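Local coordinates for protein F420-reducing hydrogenase, subunit beta (PDB 4OMF) that probably passes electrons between an iron-sulfur cluster and coenzyme F420 through bound FAD, as the beta subunit of the F420-reducing hydrogenase, at residues Ala23-Ile28 with Thr207-Ser212; Gly131-Glu136 with Trp216-Thr221. One frame throughout, in Å; residues are numbered along the deposited sequence.

Interactions 1 and 2 are both largely buried, their centres about 7 Å apart, and both reach FAD. Strand 205-208 connects them: its end belongs to interaction 1, and in the mixed sheet it lies between strands 126-132 and 217-221, which interaction 2 bridges at longer range. Thr207 N and Val210 O make probable hydrogen bonds with Gly131 O and Thr218 OG1, respectively. The chemistry differs with position. In interaction 1, loop backbone amides meet the diphosphate and the flavin carbonyl O2, while the segments themselves touch through two small side-chain contacts, with no hydrogen bond between them. Interaction 2 is one tyrosine ring spanning to a strand, followed by a cysteine ligand of the iron-sulfur cluster.

Interaction 1: Ala23-Ile28 with Thr207-Ser212; sequences AQDGGI and TGSVGS. With FAD (flavin-adenine dinucleotide), chain R.
Asp25 holds its carboxylate beside its backbone N (chi1 -64°), while Ser209 places OG between its own N and carbonyl carbon (chi1 59°); together these rotations set Asp25 OD1 against Ser209 CB at 3.3 Å and direct OG to the flavin. The carboxylate thus splits its duties. OD1 rests on the serine methylene, and OD2 accepts a short hydrogen bond of 2.5 Å from the ribityl hydroxyl O4' of FAD. A second touch lies further back, where Ile28 and Thr207 cross obliquely with Ile28 CG1 3.5 Å from Thr207 OG1.

Most of the remaining polar geometry is aimed at the cofactor. Gln24 N meets FAD O1A at 2.8 Å in a nearly straight bond (173°). On the other phosphate, FAD O2P is gripped by two amides, Asp25 N at 2.8 Å and Gly27 N at 2.9 Å, and Ile28 N adds a weak bond to FAD O1P. Gly27 is the N-cap of helix 28-39, so this phosphate sits at a helix start, whose dipole would be expected to favour its negative charge. Across the site, FAD O2 is held by Ser209 N at 2.9 Å and Val210 N at 3.1 Å, at the start of a type II turn from Ser209 to Ser212. Two donors on this carbonyl could stabilise negative charge on the pyrimidine side of a reduced flavin.

An amide-lined diphosphate loop running into a helix, facing a turn after strand 205-208 whose amides bond to the flavin O2, forms this part of the FAD site in the F420 hydrogenase/dehydrogenase beta-subunit fold.

Interaction 2: Gly131-Glu136 with Trp216-Thr221; sequences GIYCME and WSTVIT. With FAD (flavin-adenine dinucleotide), chain R; SF4 (iron/sulfur cluster), chain N.
Tyr133 reaches across to strand 217-221 with its phenol end, and the oxygen does most of the touching. Its OH lies 3.2 Å from Ile220 CD1 and 2.8 Å from the backbone Thr218 O, while the methyl Thr218 CG2 stands 3.7 Å from the same OH. The tyrosine and isoleucine side chains meet at a slant, Tyr133 CZ to Ile220 CD1 being 4.0 Å. Tyr133 CG is turned beside the backbone N (chi1 -53°), from where the ring leads off toward strand 217-221, passing FAD O2 on the way, while CB stays over the pyrimidine face, 3.6 Å from FAD C2.

The arrangement belongs to the mixed sheet of the subunit. Strand 126-132 ends just before Tyr133, strand 205-208 lies between it and 217-221, and the tyrosine spans that intervening strand; Leu254 of helix 251-275 packs on both Tyr133 and Thr218. The polar end of Thr218 is engaged elsewhere, OG1 bonding to Val210 O.

Beyond the ring, the chain following the strand runs across the isoalloxazine. Tyr133 O lies over the flavin face, 2.9 Å from FAD N10. With its sulfur anti to the backbone N (chi1 -175°), Cys134 binds iron through SG, 2.4 Å from FE4 of the iron-sulfur cluster, and the same SG is 3.5 Å from FAD C6, putting cluster ligand and flavin in direct contact.

Interaction 1: Ala23-Ile28 with Thr207-Ser212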
# COMPACT_ATOMS: atom_id res chain seq x y z
N ALA C 23 3.00 3.79 43.24
CA ALA C 23 4.07 4.40 42.43
C ALA C 23 5.29 3.52 42.21
O ALA C 23 5.66 2.72 43.07
CB ALA C 23 4.52 5.69 43.09
N GLN C 24 5.94 3.71 41.06
CA GLN C 24 7.22 3.06 40.81
C GLN C 24 8.28 3.53 41.80
O GLN C 24 9.01 2.73 42.40
CB GLN C 24 7.71 3.32 39.39
CG GLN C 24 9.00 2.58 39.04
CD GLN C 24 8.74 1.07 38.80
OE1 GLN C 24 7.59 0.64 38.69
NE2 GLN C 24 9.81 0.29 38.73
N ASP C 25 8.35 4.84 41.93
CA ASP C 25 9.39 5.49 42.71
C ASP C 25 8.73 6.47 43.69
O ASP C 25 8.03 6.03 44.60
CB ASP C 25 10.39 6.17 41.77
CG ASP C 25 11.13 5.16 40.91
OD1 ASP C 25 11.68 4.19 41.48
OD2 ASP C 25 11.14 5.31 39.66
N GLY C 26 8.94 7.77 43.50
CA GLY C 26 8.38 8.78 44.39
C GLY C 26 6.93 9.16 44.10
O GLY C 26 6.30 9.89 44.85
N GLY C 27 6.38 8.66 43.00
CA GLY C 27 5.03 9.01 42.62
C GLY C 27 4.94 10.43 42.09
O GLY C 27 3.92 11.11 42.24
N ILE C 28 6.01 10.88 41.46
CA ILE C 28 6.07 12.23 40.95
C ILE C 28 5.14 12.39 39.75
O ILE C 28 4.43 13.39 39.63
CB ILE C 28 7.51 12.62 40.55
CG1 ILE C 28 8.48 12.35 41.69
CG2 ILE C 28 7.57 14.07 40.08
CD1 ILE C 28 8.14 13.03 43.02
N THR C 207 11.80 13.21 35.60
CA THR C 207 11.94 12.49 36.86
C THR C 207 12.32 11.03 36.65
O THR C 207 12.03 10.44 35.61
CB THR C 207 10.62 12.64 37.71
OG1 THR C 207 10.77 12.05 39.01
CG2 THR C 207 9.44 12.00 36.99
N GLY C 208 13.02 10.47 37.64
CA GLY C 208 13.44 9.08 37.60
C GLY C 208 13.91 8.66 38.97
O GLY C 208 13.88 9.44 39.92
N SER C 209 14.36 7.41 39.10
CA SER C 209 14.78 6.91 40.40
C SER C 209 16.24 7.21 40.67
O SER C 209 16.64 7.40 41.82
CB SER C 209 14.56 5.39 40.50
OG SER C 209 15.28 4.72 39.49
N VAL C 210 17.05 7.23 39.61
CA VAL C 210 18.50 7.32 39.78
C VAL C 210 18.93 8.58 40.50
O VAL C 210 18.53 9.69 40.15
CB VAL C 210 19.21 7.22 38.42
CG1 VAL C 210 20.70 7.49 38.58
CG2 VAL C 210 18.97 5.84 37.83
N GLY C 211 19.75 8.41 41.54
CA GLY C 211 20.29 9.53 42.30
C GLY C 211 19.57 9.65 43.64
O GLY C 211 20.06 10.31 44.56
N SER C 212 18.43 8.98 43.74
CA SER C 212 17.60 9.02 44.95
C SER C 212 17.46 7.64 45.58
O SER C 212 17.57 6.62 44.90
CB SER C 212 16.20 9.58 44.63
OG SER C 212 16.23 10.99 44.45
PA FAD R . 4.32 6.77 38.85
O1A FAD R . 4.64 5.33 39.16
O2A FAD R . 3.45 7.62 39.73
O5B FAD R . 3.68 6.81 37.39
C5B FAD R . 4.47 6.20 36.36
C4B FAD R . 4.04 6.82 35.03
O4B FAD R . 4.84 6.28 33.98
C3B FAD R . 2.59 6.46 34.73
O3B FAD R . 1.82 7.61 34.36
C2B FAD R . 2.70 5.51 33.55
O2B FAD R . 1.59 5.67 32.66
C1B FAD R . 4.01 5.90 32.90
N9A FAD R . 4.59 4.75 32.19
C8A FAD R . 4.83 3.54 32.72
N7A FAD R . 5.38 2.72 31.79
C5A FAD R . 5.51 3.44 30.65
C6A FAD R . 6.00 3.17 29.28
N6A FAD R . 6.47 1.95 28.92
N1A FAD R . 5.95 4.19 28.40
C2A FAD R . 5.46 5.41 28.72
N3A FAD R . 4.98 5.72 29.95
C4A FAD R . 4.99 4.78 30.92
N1 FAD R . 14.15 5.60 35.56
C2 FAD R . 15.49 5.90 35.76
O2 FAD R . 15.83 6.47 36.81
N3 FAD R . 16.42 5.52 34.79
C4 FAD R . 16.02 4.90 33.63
O4 FAD R . 16.88 4.61 32.77
C4X FAD R . 14.86 4.03 33.74
N5 FAD R . 14.52 3.28 32.51
C5X FAD R . 13.13 3.49 32.09
C6 FAD R . 12.77 2.84 30.90
C7 FAD R . 11.42 2.78 30.51
C7M FAD R . 11.03 2.09 29.21
C8 FAD R . 10.47 3.35 31.34
C8M FAD R . 8.98 3.35 31.04
C9 FAD R . 10.82 3.99 32.55
C9A FAD R . 12.15 3.98 32.98
N10 FAD R . 12.52 4.70 34.14
C10 FAD R . 13.82 4.64 34.62
C1' FAD R . 11.61 5.60 34.87
C2' FAD R . 10.92 4.96 36.05
O2' FAD R . 10.92 3.61 36.05
C3' FAD R . 9.77 5.59 36.39
O3' FAD R . 8.76 5.37 35.51
C4' FAD R . 9.88 7.02 36.88
O4' FAD R . 10.84 7.15 37.96
C5' FAD R . 8.52 7.56 37.31
O5' FAD R . 8.16 7.02 38.57
P FAD R . 7.03 7.70 39.48
O1P FAD R . 7.37 9.17 39.56
O2P FAD R . 6.89 6.94 40.76
O3P FAD R . 5.70 7.56 38.55

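Interaction 2: Gly131-Glu136 with Trp216-Thr221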
# COMPACT_ATOMS: atom_id res chain seq x y z
N GLY C 131 8.66 14.29 31.73
CA GLY C 131 9.56 13.32 31.12
C GLY C 131 10.03 12.32 32.16
O GLY C 131 10.19 12.69 33.33
N ILE C 132 10.21 11.07 31.78
CA ILE C 132 10.81 10.11 32.70
C ILE C 132 12.11 9.58 32.11
O ILE C 132 12.24 9.50 30.89
CB ILE C 132 9.85 8.95 33.06
CG1 ILE C 132 9.26 8.30 31.81
CG2 ILE C 132 8.71 9.47 33.96
CD1 ILE C 132 8.34 7.11 32.14
N TYR C 133 13.08 9.27 32.97
CA TYR C 133 14.42 8.86 32.51
C TYR C 133 14.35 7.51 31.83
O TYR C 133 13.54 6.66 32.21
CB TYR C 133 15.44 8.77 33.67
CG TYR C 133 15.60 9.98 34.57
CD1 TYR C 133 15.08 11.24 34.23
CD2 TYR C 133 16.25 9.85 35.79
CE1 TYR C 133 15.23 12.34 35.09
CE2 TYR C 133 16.40 10.94 36.65
CZ TYR C 133 15.89 12.17 36.30
OH TYR C 133 16.04 13.23 37.17
N CYS C 134 15.21 7.29 30.84
CA CYS C 134 15.21 6.02 30.12
C CYS C 134 16.58 5.66 29.57
O CYS C 134 17.25 6.51 28.98
CB CYS C 134 14.21 6.08 28.97
SG CYS C 134 14.05 4.50 28.12
N MET C 135 16.98 4.40 29.73
CA MET C 135 18.26 3.92 29.18
C MET C 135 18.05 2.92 28.02
O MET C 135 18.91 2.73 27.17
CB MET C 135 19.11 3.28 30.28
CG MET C 135 20.51 2.92 29.83
SD MET C 135 21.54 4.38 29.54
CE MET C 135 22.00 4.80 31.23
N GLU C 136 16.89 2.28 28.01
CA GLU C 136 16.57 1.28 26.99
C GLU C 136 15.12 0.89 27.13
O GLU C 136 14.55 1.03 28.22
CB GLU C 136 17.46 0.03 27.11
CG GLU C 136 17.30 -0.74 28.42
CD GLU C 136 18.30 -0.33 29.49
OE1 GLU C 136 17.89 -0.14 30.66
OE2 GLU C 136 19.51 -0.21 29.18
N TRP C 216 11.88 7.32 46.53
CA TRP C 216 12.08 8.74 46.24
C TRP C 216 12.49 8.90 44.80
O TRP C 216 12.90 7.93 44.14
CB TRP C 216 13.15 9.35 47.15
CG TRP C 216 12.74 9.47 48.57
CD1 TRP C 216 12.65 8.46 49.49
CD2 TRP C 216 12.37 10.67 49.25
NE1 TRP C 216 12.25 8.97 50.70
CE2 TRP C 216 12.07 10.32 50.58
CE3 TRP C 216 12.26 12.02 48.86
CZ2 TRP C 216 11.67 11.27 51.53
CZ3 TRP C 216 11.86 12.96 49.81
CH2 TRP C 216 11.57 12.57 51.13
N SER C 217 12.37 10.13 44.29
CA SER C 217 12.68 10.42 42.89
C SER C 217 13.58 11.64 42.75
O SER C 217 13.47 12.58 43.53
CB SER C 217 11.42 10.70 42.08
OG SER C 217 10.60 9.55 41.97
N THR C 218 14.44 11.63 41.73
CA THR C 218 15.24 12.79 41.37
C THR C 218 14.47 13.61 40.34
O THR C 218 14.15 13.12 39.25
CB THR C 218 16.61 12.37 40.83
OG1 THR C 218 17.27 11.54 41.79
CG2 THR C 218 17.46 13.59 40.52
N VAL C 219 14.14 14.85 40.72
CA VAL C 219 13.22 15.69 39.94
C VAL C 219 13.94 16.91 39.39
O VAL C 219 14.42 17.75 40.15
CB VAL C 219 12.03 16.17 40.80
CG1 VAL C 219 11.07 17.02 39.98
CG2 VAL C 219 11.30 14.98 41.41
N ILE C 220 13.98 17.01 38.08
CA ILE C 220 14.68 18.10 37.39
C ILE C 220 13.64 19.02 36.77
O ILE C 220 12.94 18.61 35.85
CB ILE C 220 15.59 17.54 36.29
CG1 ILE C 220 16.68 16.64 36.88
CG2 ILE C 220 16.22 18.68 35.51
CD1 ILE C 220 17.41 15.82 35.83
N THR C 221 13.50 20.25 37.27
CA THR C 221 12.57 21.19 36.62
C THR C 221 13.34 21.96 35.55
O THR C 221 14.51 22.27 35.72
CB THR C 221 11.92 22.19 37.62
OG1 THR C 221 12.93 22.85 38.37
CG2 THR C 221 11.00 21.46 38.59
PA FAD R . 4.32 6.77 38.85
O1A FAD R . 4.64 5.33 39.16
O2A FAD R . 3.45 7.62 39.73
O5B FAD R . 3.68 6.81 37.39
C5B FAD R . 4.47 6.20 36.36
C4B FAD R . 4.04 6.82 35.03
O4B FAD R . 4.84 6.28 33.98
C3B FAD R . 2.59 6.46 34.73
O3B FAD R . 1.82 7.61 34.36
C2B FAD R . 2.70 5.51 33.55
O2B FAD R . 1.59 5.67 32.66
C1B FAD R . 4.01 5.90 32.90
N9A FAD R . 4.59 4.75 32.19
C8A FAD R . 4.83 3.54 32.72
N7A FAD R . 5.38 2.72 31.79
C5A FAD R . 5.51 3.44 30.65
C6A FAD R . 6.00 3.17 29.28
N6A FAD R . 6.47 1.95 28.92
N1A FAD R . 5.95 4.19 28.40
C2A FAD R . 5.46 5.41 28.72
N3A FAD R . 4.98 5.72 29.95
C4A FAD R . 4.99 4.78 30.92
N1 FAD R . 14.15 5.60 35.56
C2 FAD R . 15.49 5.90 35.76
O2 FAD R . 15.83 6.47 36.81
N3 FAD R . 16.42 5.52 34.79
C4 FAD R . 16.02 4.90 33.63
O4 FAD R . 16.88 4.61 32.77
C4X FAD R . 14.86 4.03 33.74
N5 FAD R . 14.52 3.28 32.51
C5X FAD R . 13.13 3.49 32.09
C6 FAD R . 12.77 2.84 30.90
C7 FAD R . 11.42 2.78 30.51
C7M FAD R . 11.03 2.09 29.21
C8 FAD R . 10.47 3.35 31.34
C8M FAD R . 8.98 3.35 31.04
C9 FAD R . 10.82 3.99 32.55
C9A FAD R . 12.15 3.98 32.98
N10 FAD R . 12.52 4.70 34.14
C10 FAD R . 13.82 4.64 34.62
C1' FAD R . 11.61 5.60 34.87
C2' FAD R . 10.92 4.96 36.05
O2' FAD R . 10.92 3.61 36.05
C3' FAD R . 9.77 5.59 36.39
O3' FAD R . 8.76 5.37 35.51
C4' FAD R . 9.88 7.02 36.88
O4' FAD R . 10.84 7.15 37.96
C5' FAD R . 8.52 7.56 37.31
O5' FAD R . 8.16 7.02 38.57
P FAD R . 7.03 7.70 39.48
O1P FAD R . 7.37 9.17 39.56
O2P FAD R . 6.89 6.94 40.76
O3P FAD R . 5.70 7.56 38.55
FE1 SF4 N . 13.49 5.86 23.59
FE2 SF4 N . 16.04 6.46 24.01
FE3 SF4 N . 15.36 3.91 23.61
FE4 SF4 N . 14.61 5.08 25.91
S1 SF4 N . 16.80 4.67 25.24
S2 SF4 N . 13.25 3.81 24.53
S3 SF4 N . 14.31 7.23 25.27
S4 SF4 N . 15.20 5.60 22.06